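Local structure of histidine kinase (Pseudomonas aeruginosa, 7C1I) at residues A3-D7 against I103-F108; Y74-L78 against L93-M97. The protein probably relays phosphoryl groups from sensor histidine kinases to response-regulator receiver domains as a histidine-containing phosphotransfer (HPt) protein of a two-component system. All coordinates share one frame; numbering follows the deposited sequence.

Interaction 1. Residues A3-D7 against I103-F108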
loop_
_atom_site.group_PDB
_atom_site.type_symbol
_atom_site.label_atom_id
_atom_site.label_comp_id
_atom_site.label_asym_id
_atom_site.label_seq_id
_atom_site.Cartn_x
_atom_site.Cartn_y
_atom_site.Cartn_z
ATOM N N ALA A 3 3.746 -10.796 20.665
ATOM C CA ALA A 3 3.875 -12.032 19.857
ATOM C C ALA A 3 2.734 -12.005 18.844
ATOM O O ALA A 3 1.760 -11.331 19.174
ATOM C CB ALA A 3 3.858 -13.257 20.738
ATOM N N PRO A 4 2.844 -12.566 17.619
ATOM C CA PRO A 4 4.016 -13.281 17.110
ATOM C C PRO A 4 5.107 -12.397 16.489
ATOM O O PRO A 4 6.129 -12.888 16.043
ATOM C CB PRO A 4 3.426 -14.139 15.984
ATOM C CG PRO A 4 2.365 -13.252 15.383
ATOM C CD PRO A 4 1.761 -12.619 16.621
ATOM N N HIS A 5 4.955 -11.070 16.526
ATOM C CA HIS A 5 5.808 -10.072 15.825
ATOM C C HIS A 5 7.164 -9.956 16.530
ATOM O O HIS A 5 8.209 -9.714 15.895
ATOM C CB HIS A 5 5.101 -8.710 15.812
ATOM C CG HIS A 5 3.757 -8.801 15.170
ATOM N ND1 HIS A 5 3.554 -9.074 13.833
ATOM C CD2 HIS A 5 2.537 -8.746 15.744
ATOM C CE1 HIS A 5 2.274 -9.293 13.602
ATOM N NE2 HIS A 5 1.638 -9.056 14.759
ATOM N N LEU A 6 7.144 -10.017 17.865
ATOM C CA LEU A 6 8.400 -9.885 18.652
ATOM C C LEU A 6 8.519 -11.121 19.551
ATOM O O LEU A 6 7.498 -11.572 20.108
ATOM C CB LEU A 6 8.302 -8.610 19.495
ATOM C CG LEU A 6 8.401 -7.292 18.730
ATOM C CD1 LEU A 6 8.237 -6.130 19.699
ATOM C CD2 LEU A 6 9.760 -7.258 18.048
ATOM N N ASP A 7 9.713 -11.719 19.607
ATOM C CA ASP A 7 9.955 -12.878 20.508
ATOM C C ASP A 7 10.460 -12.255 21.814
ATOM O O ASP A 7 11.560 -11.670 21.860
ATOM C CB ASP A 7 10.981 -13.880 19.973
ATOM C CG ASP A 7 11.128 -15.096 20.873
ATOM O OD1 ASP A 7 11.007 -14.933 22.104
ATOM O OD2 ASP A 7 11.548 -16.148 20.354
ATOM N N ILE A 103 4.768 -2.594 12.390
ATOM C CA ILE A 103 4.313 -3.119 13.712
ATOM C C ILE A 103 5.492 -3.018 14.684
ATOM O O ILE A 103 5.303 -2.576 15.833
ATOM C CB ILE A 103 3.748 -4.548 13.623
ATOM C CG1 ILE A 103 2.553 -4.611 12.667
ATOM C CG2 ILE A 103 3.498 -5.102 15.017
ATOM C CD1 ILE A 103 2.065 -6.019 12.432
ATOM N N VAL A 104 6.619 -3.615 14.284
ATOM C CA VAL A 104 7.789 -3.571 15.214
ATOM C C VAL A 104 8.078 -2.109 15.565
ATOM O O VAL A 104 8.363 -1.785 16.737
ATOM C CB VAL A 104 9.005 -4.196 14.501
ATOM C CG1 VAL A 104 10.213 -3.981 15.402
ATOM C CG2 VAL A 104 8.639 -5.660 14.315
ATOM N N ARG A 105 8.038 -1.157 14.627
ATOM C CA ARG A 105 8.340 0.286 14.817
ATOM C C ARG A 105 7.415 0.783 15.935
ATOM O O ARG A 105 7.942 1.459 16.841
ATOM C CB ARG A 105 8.214 1.038 13.488
ATOM C CG ARG A 105 8.733 2.455 13.687
ATOM C CD ARG A 105 8.556 3.215 12.386
ATOM N NE ARG A 105 9.186 4.525 12.363
ATOM C CZ ARG A 105 8.875 5.622 13.043
ATOM N NH1 ARG A 105 7.832 5.592 13.853
ATOM N NH2 ARG A 105 9.628 6.703 12.947
ATOM N N ILE A 106 6.095 0.648 15.781
ATOM C CA ILE A 106 5.227 1.351 16.773
ATOM C C ILE A 106 5.456 0.687 18.135
ATOM O O ILE A 106 5.391 1.410 19.150
ATOM C CB ILE A 106 3.758 1.368 16.303
ATOM C CG1 ILE A 106 2.920 2.130 17.333
ATOM C CG2 ILE A 106 3.126 -0.012 16.263
ATOM C CD1 ILE A 106 3.241 3.589 17.534
ATOM N N LEU A 107 5.662 -0.632 18.214
ATOM C CA LEU A 107 5.885 -1.300 19.524
ATOM C C LEU A 107 7.197 -0.731 20.075
ATOM O O LEU A 107 7.282 -0.522 21.301
ATOM C CB LEU A 107 5.951 -2.823 19.391
ATOM C CG LEU A 107 4.635 -3.453 18.937
ATOM C CD1 LEU A 107 4.826 -4.937 18.662
ATOM C CD2 LEU A 107 3.629 -3.210 20.053
ATOM N N PHE A 108 8.233 -0.535 19.253
ATOM C CA PHE A 108 9.490 0.010 19.829
ATOM C C PHE A 108 9.318 1.483 20.216
ATOM O O PHE A 108 9.898 1.897 21.242
ATOM C CB PHE A 108 10.644 -0.160 18.837
ATOM C CG PHE A 108 11.220 -1.552 18.793
ATOM C CD1 PHE A 108 10.651 -2.675 19.371
ATOM C CD2 PHE A 108 12.368 -1.693 18.029
ATOM C CE1 PHE A 108 11.209 -3.943 19.368
ATOM C CE2 PHE A 108 12.933 -2.958 18.016
ATOM C CZ PHE A 108 12.362 -4.051 18.622
#

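Interaction 2. Residues Y74-L78 against L93-M97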
loop_
_atom_site.group_PDB
_atom_site.type_symbol
_atom_site.label_atom_id
_atom_site.label_comp_id
_atom_site.label_asym_id
_atom_site.label_seq_id
_atom_site.Cartn_x
_atom_site.Cartn_y
_atom_site.Cartn_z
ATOM N N TYR A 74 10.679 -12.858 6.456
ATOM C CA TYR A 74 10.459 -12.282 5.102
ATOM C C TYR A 74 11.830 -11.935 4.513
ATOM O O TYR A 74 12.052 -12.032 3.291
ATOM C CB TYR A 74 9.633 -10.994 5.140
ATOM C CG TYR A 74 8.249 -11.238 5.686
ATOM C CD1 TYR A 74 7.405 -12.174 5.113
ATOM C CD2 TYR A 74 7.696 -10.389 6.631
ATOM C CE1 TYR A 74 6.179 -12.467 5.687
ATOM C CE2 TYR A 74 6.418 -10.590 7.124
ATOM C CZ TYR A 74 5.622 -11.597 6.607
ATOM O OH TYR A 74 4.381 -11.864 7.109
ATOM N N CYS A 75 12.725 -11.362 5.323
ATOM C CA CYS A 75 14.076 -11.009 4.807
ATOM C C CYS A 75 14.732 -12.290 4.279
ATOM O O CYS A 75 15.399 -12.213 3.228
ATOM C CB CYS A 75 14.946 -10.476 5.938
ATOM S SG CYS A 75 14.437 -8.838 6.521
ATOM N N LYS A 76 14.601 -13.410 4.998
ATOM C CA LYS A 76 15.223 -14.686 4.551
ATOM C C LYS A 76 14.651 -15.138 3.203
ATOM O O LYS A 76 15.401 -15.525 2.285
ATOM C CB LYS A 76 14.972 -15.727 5.646
ATOM C CG LYS A 76 15.493 -17.118 5.309
ATOM C CD LYS A 76 15.132 -18.101 6.403
ATOM C CE LYS A 76 15.611 -19.522 6.188
ATOM N NZ LYS A 76 14.635 -20.300 5.390
ATOM N N GLU A 77 13.334 -14.964 3.056
ATOM C CA GLU A 77 12.705 -15.352 1.765
ATOM C C GLU A 77 13.245 -14.504 0.610
ATOM O O GLU A 77 13.513 -15.006 -0.501
ATOM C CB GLU A 77 11.189 -15.168 1.860
ATOM C CG GLU A 77 10.465 -16.174 2.736
ATOM C CD GLU A 77 8.970 -15.961 2.578
ATOM O OE1 GLU A 77 8.382 -15.248 3.416
ATOM O OE2 GLU A 77 8.393 -16.622 1.689
ATOM N N LEU A 78 13.437 -13.205 0.855
ATOM C CA LEU A 78 13.988 -12.284 -0.173
ATOM C C LEU A 78 15.424 -12.716 -0.483
ATOM O O LEU A 78 15.859 -12.663 -1.651
ATOM C CB LEU A 78 13.833 -10.817 0.243
ATOM C CG LEU A 78 14.363 -9.838 -0.803
ATOM C CD1 LEU A 78 13.640 -10.066 -2.122
ATOM C CD2 LEU A 78 14.112 -8.446 -0.244
ATOM N N LEU A 93 7.404 -9.225 -1.319
ATOM C CA LEU A 93 8.125 -9.468 -0.040
ATOM C C LEU A 93 8.522 -8.131 0.594
ATOM O O LEU A 93 8.499 -7.975 1.837
ATOM C CB LEU A 93 9.364 -10.314 -0.342
ATOM C CG LEU A 93 9.043 -11.803 -0.456
ATOM C CD1 LEU A 93 10.185 -12.533 -1.146
ATOM C CD2 LEU A 93 8.694 -12.473 0.863
ATOM N N ILE A 94 9.025 -7.161 -0.175
ATOM C CA ILE A 94 9.341 -5.795 0.338
ATOM C C ILE A 94 8.096 -5.175 0.984
ATOM O O ILE A 94 8.192 -4.633 2.101
ATOM C CB ILE A 94 10.076 -4.926 -0.701
ATOM C CG1 ILE A 94 11.421 -5.589 -1.011
ATOM C CG2 ILE A 94 10.183 -3.492 -0.208
ATOM C CD1 ILE A 94 12.033 -4.937 -2.228
ATOM N N GLU A 95 6.946 -5.304 0.317
ATOM C CA GLU A 95 5.725 -4.742 0.955
ATOM C C GLU A 95 5.402 -5.472 2.264
ATOM O O GLU A 95 4.976 -4.791 3.220
ATOM C CB GLU A 95 4.581 -4.795 -0.060
ATOM C CG GLU A 95 3.303 -4.236 0.537
ATOM C CD GLU A 95 3.347 -2.752 0.857
ATOM O OE1 GLU A 95 4.220 -1.970 0.429
ATOM O OE2 GLU A 95 2.504 -2.415 1.713
ATOM N N GLN A 96 5.548 -6.799 2.334
ATOM C CA GLN A 96 5.284 -7.562 3.582
ATOM C C GLN A 96 6.274 -7.019 4.621
ATOM O O GLN A 96 5.872 -6.914 5.798
ATOM C CB GLN A 96 5.469 -9.071 3.419
ATOM C CG GLN A 96 4.341 -9.679 2.598
ATOM C CD GLN A 96 4.501 -11.180 2.563
ATOM O OE1 GLN A 96 5.477 -11.727 2.055
ATOM N NE2 GLN A 96 3.548 -11.884 3.149
ATOM N N MET A 97 7.515 -6.689 4.251
ATOM C CA MET A 97 8.510 -6.230 5.258
ATOM C C MET A 97 8.254 -4.787 5.708
ATOM O O MET A 97 8.405 -4.317 6.856
ATOM C CB MET A 97 9.884 -6.408 4.606
ATOM C CG MET A 97 10.375 -7.829 4.401
ATOM S SD MET A 97 11.657 -7.891 3.122
ATOM C CE MET A 97 12.911 -6.853 3.870
HETATM O O HOH W 1 5.903 -14.434 2.462
#

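Interaction 1. Residues A3-D7 against I103-F108
L6 pushes its two methyl groups between V104, L107 and F108, and this is the buried, closely packed half of the contact. Its CD1 lies 3.7 Å from CE1 of F108, approached obliquely to the ring, and 3.8 Å from CD1 of L107, with the two leucine side chains sliding past each other in opposite directions. The other branch, L6 CD2, meets both neighbours, 3.9 Å from F108 CE1 and 4.2 Å from V104 CG2. V104 also supports the aromatic ring from its own helix, since its CG1 sits 3.8 Å above the centre of one face of F108. L11 of helix 8-18 touches both L6 and F108, so the apolar group extends into the first helix.

The H5 half is partly exposed, and the H5 side chain meets I103 alone across the contact. I103 CD1 lies over one face of the imidazole, 3.8 Å from the ring centroid and 24° off the normal, a CH-pi contact displaced toward the rim; the nearest atom pair is H5 CE1 to I103 CD1 at 3.5 Å. I103 CG2 packs on the ring too, 3.7 Å from H5 CG. CD of P4, which follows a cis peptide bond, takes the opposite face, and a hydrogen bond between ND1 and E100 OE2 further restrains the ring's rotation. With chi1 at -57°, CG is anti to the carbonyl carbon, which turns the ring to I103, whose side chain it crosses at about a right angle.

No hydrogen bond joins the two segments; side-chain packing holds the loop before helix 8-18 against helix 90-112 of the HPt four-helix bundle (22-45, 49-65, 69-83, 90-112).

Interaction 2. Residues Y74-L78 against L93-M97
Two antiparallel helices of the HPt helical bundle, 69-83 and 90-112, pack here as a helical hairpin: their short segments run at 162° with axes 9.5 Å apart. Y74 and Q96 meet at the partly exposed margin. The Q96 CB lies 3.9 Å from the centroid of the Y74 ring and only 1° off its normal, a CH-pi contact over the middle of the face. Beyond it the extended glutamine chain crosses the tyrosine at about a right angle, its amide turned 40° from the ring plane, with NE2 close to Y74 CE1.

Deeper in, M97 packs on the root of the Y74 side chain, CG 3.3 Å from Y74 CB, on the same side of the ring as Q96. In the conformer described, one of two modelled, the chain bends at its last torsion and CE comes 3.6 Å from C75 SG, while F59 of helix 49-65 touches both of these residues. L93 fits between E77 and L78: CD2 lies 3.8 Å from E77 CB, and CD1 lies beside the L78 backbone, 3.9 Å from L78 N. The CD2 of L78 completes the apolar layer against I94 CG1, and L40 of helix 22-45 adjoins L78, I94 and M97.

E77 has two polar attachments: OE2 forms a salt bridge with R89, and OE1 accepts a hydrogen bond from a water that also donates one to Q96 OE1, bridging the helices with two bonds of 2.8 Å.

From the N terminus, the loop 3-7 comes first, and interaction 1 brings it against 103-108 near the far end of the chain, closing a span of 95 intervening residues, 80 of them helical. Interaction 2 falls within that span: it closes a short loop of 14 residues between 74-78 and 93-97, so the two contacts nest and do not cross. Both use helix 90-112, interaction 2 toward its start and interaction 1 toward its end. Their centres are 16 Å apart and their nearest atoms about 7 Å, without touching. Helix 90-112 thus packs against its sequence neighbour, helix 69-83, near one end and receives the N-terminal loop near the other.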